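Lysozyme, putative (Bacillus anthracis, PDB 2WAG) probably hydrolyses glycosidic bonds of bacterial cell-wall peptidoglycan, as a family GH25 lysozyme acting with retention of anomeric configuration. Local coordinates at residues I43-G48 against K54-N59; V70-F75 against E87-N92. All coordinates share one frame; numbering follows the deposited sequence.

In the fold
Contacts 1 and 2 pack successive helices of a beta/alpha barrel against neighbouring parallel strands. Contact 1 sets helix 56-64 against strand 40-47, contact 2 helix 82-92 against strand 69-75; their centres lie about 8 Å apart, and helix 56-64 leads along the chain into the strand of contact 2. Every residue that touches across either contact is buried, so neither is a surface contact. Each depends on one phenylalanine: Phe56 lies with a face over an alanine methyl, whereas Phe89 turns its edge to the backbone. Contact 1 adds a water bridge; contact 2 is made by the packing of Phe89, while His74 turns its NE2 to Gly48 O of segment 43-48.

Contact 1: residues I43-G48 against K54-N59; sequences IKATEG and KYFSKN
Phe56, in the first turn of helix 56-64, meets Lys44 and Ala45 of barrel strand 40-47, and its side chain shows how one aromatic residue can seat a helix. Its CB already reaches the strand, 3.4 Å from Lys44 O. With CG anti to the backbone N (chi1 172°), the ring is carried along the strand backbone, Phe56 CG coming to 3.6 Å from Ala45 CA. CD1 of Phe56 meets three residues: Lys44 O obliquely, Ala45 through CA and CB, and Ile43 CG2 at 3.7 Å. Further out, CE1 and CZ share the Ala45 methyl, which sits over one face in a CH-pi contact, Ala45 CB being 3.7 Å from Phe56 CE1 and standing 15° off the ring normal. Beyond the strand, the Phe56 ring also meets that of Trp60.

One turn later Asn59 extends the contact. Ile43 crosses the Phe56 side chain at about a right angle and sends both branches to Asn59: Ile43 CG2 packs 3.6 Å from Asn59 CB, while CD1 reaches Asn59 O at the same distance. The amide of Asn59 is tied down at both ends. Its OD1 accepts a hydrogen bond from Trp30 NE1, and its ND2 donates to a water at 3.1 Å, which in turn donates to Lys44 O.

Helix and strand are therefore joined by apolar packing and a single bridging water. The water gives the buried Lys44 carbonyl a donor beside the Phe56 ring, and the bonds at both ends of the Asn59 amide should hold its rotation, so the polar groups named here have partners within an otherwise apolar interface.

Contact 2: residues V70-F75 against E87-N92; sequences VGAYHF and EQFIRN
Phe89 reaches from its helix to Ala72, Tyr73 and His74, the helix-to-strand packing of a beta-alpha-beta crossover in which helix 82-92 links strands 69-75 and 103-106 of the GH25 barrel. The axes of the two segments approach to 9.4 Å and run roughly antiparallel, at 150°.

The apolar contacts all centre on the Phe89 ring. A chi1 of -176° swings this ring away from the backbone N and out from the helix to the strand. Phe89 CD1 packs 3.7 Å from His74 CB, and its CZ lies 3.9 Å from Ala72 CB. Against the backbone the ring is edge-on: Tyr73 C lies near its plane, 3.7 Å from Phe89 CE1, and Ala72 O is 3.6 Å from CZ. Thr46 and Leu133 also pack against Phe89, from strand 40-47 and helix 119-137.

Polar bonds lie elsewhere. The His74 imidazole pairs through NE2 with Gly48 O, at the end of segment 43-48. On the helix, Asn92 ND2 donates to Gln88 O at 2.9 Å along an almost straight N-H...O line of 179°.

Contact 1: residues I43-G48 against K54-N59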
loop_
_atom_site.group_PDB
_atom_site.type_symbol
_atom_site.label_atom_id
_atom_site.label_comp_id
_atom_site.label_asym_id
_atom_site.label_seq_id
_atom_site.Cartn_x
_atom_site.Cartn_y
_atom_site.Cartn_z
ATOM N N ILE A 43 -0.735 12.811 -12.540
ATOM C CA ILE A 43 -1.947 12.075 -12.799
ATOM C C ILE A 43 -1.651 10.905 -13.715
ATOM O O ILE A 43 -1.014 11.078 -14.751
ATOM C CB ILE A 43 -2.972 13.010 -13.489
ATOM C CG1 ILE A 43 -3.267 14.247 -12.628
ATOM C CG2 ILE A 43 -4.257 12.247 -13.873
ATOM C CD1 ILE A 43 -3.976 15.324 -13.405
ATOM N N LYS A 44 -2.099 9.699 -13.367
ATOM C CA LYS A 44 -1.871 8.558 -14.263
ATOM C C LYS A 44 -2.608 8.762 -15.583
ATOM O O LYS A 44 -3.818 9.025 -15.578
ATOM C CB LYS A 44 -2.356 7.256 -13.647
ATOM C CG LYS A 44 -2.006 6.075 -14.545
ATOM C CD LYS A 44 -2.441 4.741 -13.934
ATOM C CE LYS A 44 -2.146 3.591 -14.894
ATOM N NZ LYS A 44 -2.647 2.301 -14.333
ATOM N N ALA A 45 -1.878 8.631 -16.699
ATOM C CA ALA A 45 -2.480 8.684 -18.025
ATOM C C ALA A 45 -2.606 7.304 -18.634
ATOM O O ALA A 45 -3.697 6.899 -19.028
ATOM C CB ALA A 45 -1.647 9.588 -18.936
ATOM N N THR A 46 -1.488 6.605 -18.748
ATOM C CA THR A 46 -1.407 5.398 -19.557
ATOM C C THR A 46 -0.672 4.297 -18.806
ATOM O O THR A 46 0.085 4.545 -17.827
ATOM C CB THR A 46 -0.677 5.688 -20.893
ATOM O OG1 THR A 46 0.512 6.441 -20.623
ATOM C CG2 THR A 46 -1.540 6.500 -21.791
ATOM N N GLU A 47 -0.865 3.070 -19.284
ATOM C CA GLU A 47 -0.103 1.929 -18.810
ATOM C C GLU A 47 0.185 1.018 -19.983
ATOM O O GLU A 47 -0.693 0.784 -20.821
ATOM C CB GLU A 47 -0.826 1.174 -17.670
ATOM C CG GLU A 47 -0.059 -0.056 -17.182
ATOM C CD GLU A 47 -0.582 -0.640 -15.884
ATOM O OE1 GLU A 47 -1.543 -0.102 -15.309
ATOM O OE2 GLU A 47 -0.016 -1.666 -15.459
ATOM N N GLY A 48 1.408 0.513 -20.055
ATOM C CA GLY A 48 1.776 -0.400 -21.135
ATOM C C GLY A 48 1.518 0.169 -22.512
ATOM O O GLY A 48 1.621 1.369 -22.739
ATOM N N LYS A 54 -9.078 5.538 -16.731
ATOM C CA LYS A 54 -10.408 6.019 -17.078
ATOM C C LYS A 54 -10.689 7.437 -16.620
ATOM O O LYS A 54 -11.598 8.076 -17.142
ATOM C CB LYS A 54 -11.490 5.069 -16.568
ATOM C CG LYS A 54 -11.680 5.070 -15.090
ATOM C CD LYS A 54 -12.933 4.269 -14.709
ATOM C CE LYS A 54 -13.132 4.218 -13.203
ATOM N NZ LYS A 54 -14.391 3.487 -12.851
ATOM N N TYR A 55 -9.908 7.949 -15.667
ATOM C CA TYR A 55 -10.135 9.305 -15.188
ATOM C C TYR A 55 -9.035 10.266 -15.629
ATOM O O TYR A 55 -9.039 11.423 -15.213
ATOM C CB TYR A 55 -10.291 9.366 -13.661
ATOM C CG TYR A 55 -11.595 8.778 -13.155
ATOM C CD1 TYR A 55 -12.711 8.632 -13.992
ATOM C CD2 TYR A 55 -11.715 8.371 -11.846
ATOM C CE1 TYR A 55 -13.900 8.070 -13.529
ATOM C CE2 TYR A 55 -12.902 7.828 -11.371
ATOM C CZ TYR A 55 -13.974 7.676 -12.202
ATOM O OH TYR A 55 -15.129 7.128 -11.668
ATOM N N PHE A 56 -8.122 9.826 -16.504
ATOM C CA PHE A 56 -7.047 10.742 -16.900
ATOM C C PHE A 56 -7.562 12.048 -17.520
ATOM O O PHE A 56 -7.157 13.140 -17.134
ATOM C CB PHE A 56 -6.051 10.108 -17.872
ATOM C CG PHE A 56 -5.089 11.133 -18.403
ATOM C CD1 PHE A 56 -4.164 11.722 -17.542
ATOM C CD2 PHE A 56 -5.185 11.613 -19.698
ATOM C CE1 PHE A 56 -3.302 12.732 -17.976
ATOM C CE2 PHE A 56 -4.326 12.635 -20.135
ATOM C CZ PHE A 56 -3.393 13.189 -19.276
ATOM N N SER A 57 -8.458 11.911 -18.489
ATOM C CA SER A 57 -8.942 13.075 -19.214
ATOM C C SER A 57 -9.565 14.073 -18.251
ATOM O O SER A 57 -9.223 15.254 -18.266
ATOM C CB SER A 57 -9.950 12.667 -20.286
ATOM O OG SER A 57 -10.210 13.765 -21.148
ATOM N N LYS A 58 -10.468 13.580 -17.410
ATOM C CA LYS A 58 -11.187 14.408 -16.441
ATOM C C LYS A 58 -10.219 15.038 -15.435
ATOM O O LYS A 58 -10.301 16.237 -15.140
ATOM C CB LYS A 58 -12.264 13.569 -15.734
ATOM C CG LYS A 58 -12.889 14.208 -14.495
ATOM C CD LYS A 58 -13.980 13.333 -13.866
ATOM C CE LYS A 58 -13.415 12.084 -13.202
ATOM N NZ LYS A 58 -14.301 11.640 -12.079
ATOM N N ASN A 59 -9.299 14.230 -14.902
ATOM C CA ASN A 59 -8.351 14.756 -13.930
ATOM C C ASN A 59 -7.439 15.806 -14.547
ATOM O O ASN A 59 -7.149 16.836 -13.934
ATOM C CB ASN A 59 -7.509 13.642 -13.325
ATOM C CG ASN A 59 -8.238 12.878 -12.228
ATOM O OD1 ASN A 59 -9.068 13.445 -11.507
ATOM N ND2 ASN A 59 -7.919 11.593 -12.089
HETATM O O HOH W 1 -6.126 9.549 -13.616
#

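Contact 2: residues V70-F75 against E87-N92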
loop_
_atom_site.group_PDB
_atom_site.type_symbol
_atom_site.label_atom_id
_atom_site.label_comp_id
_atom_site.label_asym_id
_atom_site.label_seq_id
_atom_site.Cartn_x
_atom_site.Cartn_y
_atom_site.Cartn_z
ATOM N N VAL A 70 0.931 20.679 -12.917
ATOM C CA VAL A 70 0.338 19.386 -13.223
ATOM C C VAL A 70 1.169 18.617 -14.247
ATOM O O VAL A 70 1.610 19.182 -15.262
ATOM C CB VAL A 70 -1.115 19.548 -13.769
ATOM C CG1 VAL A 70 -1.750 18.204 -14.038
ATOM C CG2 VAL A 70 -1.957 20.349 -12.811
ATOM N N GLY A 71 1.396 17.331 -13.978
ATOM C CA GLY A 71 2.058 16.456 -14.925
ATOM C C GLY A 71 1.303 15.145 -15.019
ATOM O O GLY A 71 0.338 14.898 -14.274
ATOM N N ALA A 72 1.760 14.289 -15.923
ATOM C CA ALA A 72 1.153 12.965 -16.125
ATOM C C ALA A 72 2.199 11.883 -15.996
ATOM O O ALA A 72 3.371 12.111 -16.286
ATOM C CB ALA A 72 0.504 12.896 -17.514
ATOM N N TYR A 73 1.770 10.696 -15.575
ATOM C CA TYR A 73 2.673 9.560 -15.535
ATOM C C TYR A 73 2.200 8.383 -16.367
ATOM O O TYR A 73 0.995 8.190 -16.595
ATOM C CB TYR A 73 3.021 9.129 -14.103
ATOM C CG TYR A 73 2.022 8.335 -13.286
ATOM C CD1 TYR A 73 1.964 6.940 -13.370
ATOM C CD2 TYR A 73 1.231 8.979 -12.328
ATOM C CE1 TYR A 73 1.121 6.222 -12.521
ATOM C CE2 TYR A 73 0.403 8.267 -11.459
ATOM C CZ TYR A 73 0.348 6.888 -11.577
ATOM O OH TYR A 73 -0.453 6.126 -10.754
ATOM N N HIS A 74 3.187 7.602 -16.803
ATOM C CA HIS A 74 2.985 6.351 -17.495
ATOM C C HIS A 74 3.397 5.215 -16.578
ATOM O O HIS A 74 4.481 5.242 -16.006
ATOM C CB HIS A 74 3.919 6.275 -18.705
ATOM C CG HIS A 74 3.706 5.035 -19.506
ATOM N ND1 HIS A 74 4.515 3.917 -19.455
ATOM C CD2 HIS A 74 2.708 4.742 -20.360
ATOM C CE1 HIS A 74 4.016 2.984 -20.258
ATOM N NE2 HIS A 74 2.931 3.471 -20.830
ATOM N N PHE A 75 2.539 4.202 -16.445
ATOM C CA PHE A 75 2.909 3.033 -15.669
ATOM C C PHE A 75 3.578 2.013 -16.609
ATOM O O PHE A 75 2.942 1.481 -17.515
ATOM C CB PHE A 75 1.697 2.454 -14.931
ATOM C CG PHE A 75 2.072 1.475 -13.866
ATOM C CD1 PHE A 75 1.999 1.820 -12.511
ATOM C CD2 PHE A 75 2.542 0.224 -14.206
ATOM C CE1 PHE A 75 2.378 0.897 -11.532
ATOM C CE2 PHE A 75 2.919 -0.691 -13.245
ATOM C CZ PHE A 75 2.835 -0.355 -11.901
ATOM N N GLU A 87 4.740 5.938 -27.490
ATOM C CA GLU A 87 3.721 6.384 -28.427
ATOM C C GLU A 87 2.355 6.465 -27.762
ATOM O O GLU A 87 1.562 7.373 -28.037
ATOM C CB GLU A 87 3.663 5.442 -29.648
ATOM C CG GLU A 87 4.874 5.590 -30.583
ATOM C CD GLU A 87 5.062 4.449 -31.584
ATOM O OE1 GLU A 87 4.545 3.324 -31.396
ATOM O OE2 GLU A 87 5.787 4.680 -32.578
ATOM N N GLN A 88 2.100 5.552 -26.834
ATOM C CA GLN A 88 0.844 5.585 -26.126
ATOM C C GLN A 88 0.710 6.778 -25.165
ATOM O O GLN A 88 -0.310 7.464 -25.140
ATOM C CB GLN A 88 0.647 4.248 -25.449
ATOM C CG GLN A 88 -0.207 3.362 -26.333
ATOM C CD GLN A 88 -1.646 3.864 -26.410
ATOM O OE1 GLN A 88 -2.110 4.345 -27.449
ATOM N NE2 GLN A 88 -2.342 3.764 -25.292
ATOM N N PHE A 89 1.757 7.050 -24.391
ATOM C CA PHE A 89 1.716 8.233 -23.540
ATOM C C PHE A 89 1.547 9.493 -24.407
ATOM O O PHE A 89 0.721 10.349 -24.116
ATOM C CB PHE A 89 2.995 8.275 -22.713
ATOM C CG PHE A 89 3.063 9.408 -21.714
ATOM C CD1 PHE A 89 2.539 9.252 -20.427
ATOM C CD2 PHE A 89 3.671 10.615 -22.040
ATOM C CE1 PHE A 89 2.647 10.277 -19.491
ATOM C CE2 PHE A 89 3.763 11.654 -21.112
ATOM C CZ PHE A 89 3.270 11.469 -19.825
ATOM N N ILE A 90 2.337 9.595 -25.484
ATOM C CA ILE A 90 2.307 10.770 -26.344
ATOM C C ILE A 90 0.922 11.000 -26.986
ATOM O O ILE A 90 0.482 12.132 -27.075
ATOM C CB ILE A 90 3.432 10.688 -27.399
ATOM C CG1 ILE A 90 4.790 10.890 -26.714
ATOM C CG2 ILE A 90 3.243 11.750 -28.505
ATOM C CD1 ILE A 90 5.992 10.492 -27.594
ATOM N N ARG A 91 0.225 9.934 -27.385
ATOM C CA ARG A 91 -1.118 10.095 -27.974
ATOM C C ARG A 91 -2.121 10.667 -26.970
ATOM O O ARG A 91 -3.080 11.359 -27.322
ATOM C CB ARG A 91 -1.656 8.757 -28.511
ATOM C CG ARG A 91 -0.895 8.252 -29.716
ATOM C CD ARG A 91 -1.576 7.052 -30.364
ATOM N NE ARG A 91 -1.265 5.816 -29.653
ATOM C CZ ARG A 91 -0.390 4.919 -30.080
ATOM N NH1 ARG A 91 0.255 5.120 -31.225
ATOM N NH2 ARG A 91 -0.154 3.830 -29.362
ATOM N N ASN A 92 -1.895 10.370 -25.699
ATOM C CA ASN A 92 -2.862 10.717 -24.677
ATOM C C ASN A 92 -2.575 12.018 -23.948
ATOM O O ASN A 92 -3.495 12.662 -23.474
ATOM C CB ASN A 92 -2.940 9.581 -23.646
ATOM C CG ASN A 92 -3.823 8.448 -24.138
ATOM O OD1 ASN A 92 -5.037 8.502 -23.964
ATOM N ND2 ASN A 92 -3.234 7.450 -24.807
#